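Local atomic coordinates of fructosamine deglycase FrlB (Bacillus subtilis, PDB entry 3EUA), a protein that converts a range of fructosamine 6-phosphates into glucose 6-phosphate and a free amino acid. Residues A5-V9 with F158-I162. Residues are numbered along the deposited sequence.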
# COMPACT_ATOMS: atom_id res chain seq x y z
N ALA A 5 -4.09 -10.21 32.60
CA ALA A 5 -3.64 -9.79 31.24
C ALA A 5 -2.14 -10.10 31.02
O ALA A 5 -1.79 -10.95 30.21
CB ALA A 5 -3.94 -8.29 31.01
N THR A 6 -1.28 -9.43 31.78
CA THR A 6 0.17 -9.61 31.69
C THR A 6 0.60 -11.08 31.86
O THR A 6 1.60 -11.53 31.26
CB THR A 6 0.88 -8.78 32.75
OG1 THR A 6 0.38 -7.44 32.69
CG2 THR A 6 2.39 -8.79 32.54
N ALA A 7 -0.15 -11.84 32.67
CA ALA A 7 0.14 -13.26 32.89
C ALA A 7 -0.03 -14.11 31.64
O ALA A 7 0.51 -15.22 31.57
CB ALA A 7 -0.74 -13.82 33.99
N LYS A 8 -0.83 -13.61 30.69
CA LYS A 8 -1.08 -14.30 29.43
C LYS A 8 -0.09 -13.88 28.34
O LYS A 8 -0.11 -14.46 27.25
CB LYS A 8 -2.52 -14.02 28.97
CG LYS A 8 -3.63 -14.46 29.94
CD LYS A 8 -5.00 -14.05 29.39
CE LYS A 8 -6.16 -14.47 30.31
NZ LYS A 8 -6.37 -15.94 30.34
N VAL A 9 0.77 -12.90 28.61
CA VAL A 9 1.72 -12.41 27.63
C VAL A 9 2.95 -13.29 27.55
O VAL A 9 3.47 -13.76 28.55
CB VAL A 9 2.14 -10.93 27.90
CG1 VAL A 9 3.19 -10.47 26.96
CG2 VAL A 9 0.95 -10.02 27.71
N PHE A 158 -4.70 -2.15 26.56
CA PHE A 158 -3.94 -3.37 26.75
C PHE A 158 -4.73 -4.55 27.36
O PHE A 158 -4.71 -5.65 26.83
CB PHE A 158 -2.71 -3.10 27.60
CG PHE A 158 -1.86 -4.32 27.83
CD1 PHE A 158 -1.00 -4.76 26.83
CD2 PHE A 158 -1.90 -5.01 29.03
CE1 PHE A 158 -0.19 -5.87 27.03
CE2 PHE A 158 -1.10 -6.13 29.24
CZ PHE A 158 -0.25 -6.56 28.24
N GLU A 159 -5.39 -4.32 28.49
CA GLU A 159 -6.15 -5.37 29.16
C GLU A 159 -7.26 -5.98 28.29
O GLU A 159 -7.45 -7.21 28.24
CB GLU A 159 -6.79 -4.82 30.44
CG GLU A 159 -7.58 -5.89 31.20
CD GLU A 159 -8.21 -5.41 32.49
OE1 GLU A 159 -7.78 -4.39 33.07
OE2 GLU A 159 -9.16 -6.10 32.91
N GLN A 160 -7.98 -5.11 27.62
CA GLN A 160 -9.09 -5.54 26.79
C GLN A 160 -8.56 -6.22 25.49
O GLN A 160 -9.22 -7.10 24.95
CB GLN A 160 -10.05 -4.38 26.54
CG GLN A 160 -10.68 -3.82 27.85
CD GLN A 160 -9.72 -2.99 28.75
OE1 GLN A 160 -8.75 -2.39 28.28
NE2 GLN A 160 -10.04 -2.92 30.06
N ALA A 161 -7.38 -5.82 25.03
CA ALA A 161 -6.78 -6.43 23.85
C ALA A 161 -6.36 -7.85 24.18
O ALA A 161 -6.67 -8.79 23.43
CB ALA A 161 -5.59 -5.63 23.37
N ILE A 162 -5.65 -8.01 25.30
CA ILE A 162 -5.18 -9.32 25.75
C ILE A 162 -6.34 -10.24 26.11
O ILE A 162 -6.35 -11.40 25.70
CB ILE A 162 -4.24 -9.26 26.97
CG1 ILE A 162 -3.01 -8.43 26.68
CG2 ILE A 162 -3.68 -10.63 27.30
CD1 ILE A 162 -2.21 -8.95 25.48
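At the start of the modelled chain, residues 5-9 contain a 3-10 turn at 6-8, with K8 N hydrogen-bonded to A5 O at 2.9 Å and V9 N to T6 O at 3.1 Å. This turn sits against the first turn of helix 158-190, where I162 N reaches F158 O at 3.0 Å. The backbones come nearest at A5 and E159, their CA atoms 5.5 Å apart. F158 and I162, one helical turn apart, both point their CA-CB bonds at the turn and give it an apolar surface. A5 packs on both: its CB is 4.0 Å from F158 CE2 and 4.2 Å from I162 CB, and it also lies 4.1 Å from E159 CA. V9, four residues on, meets the same pair deeper in. Its CG2 touches the edge of the F158 ring at CZ (3.7 Å) and I162 CD1 (4.0 Å), while V9 and I162 also rest on Q143 of helix 137-153. T6 OG1 lies 4.0 Å from F158 CE2. K8 lends its aliphatic base, CB lying 4.0 Å from I162 CG2, before its amine leads away to a salt bridge with D166, farther along the same long helix. The contact thus fastens the N-terminal lead-in of helix 11-20 to the long helix 158-190, which comes after helix 137-153. Between the two segments the chemistry is van der Waals packing of alanine, aliphatic and aromatic groups, burying a modest 261 Å², so the contact is apolar and nondirectional, with the K8-D166 charge pair adding a polar tie just beyond.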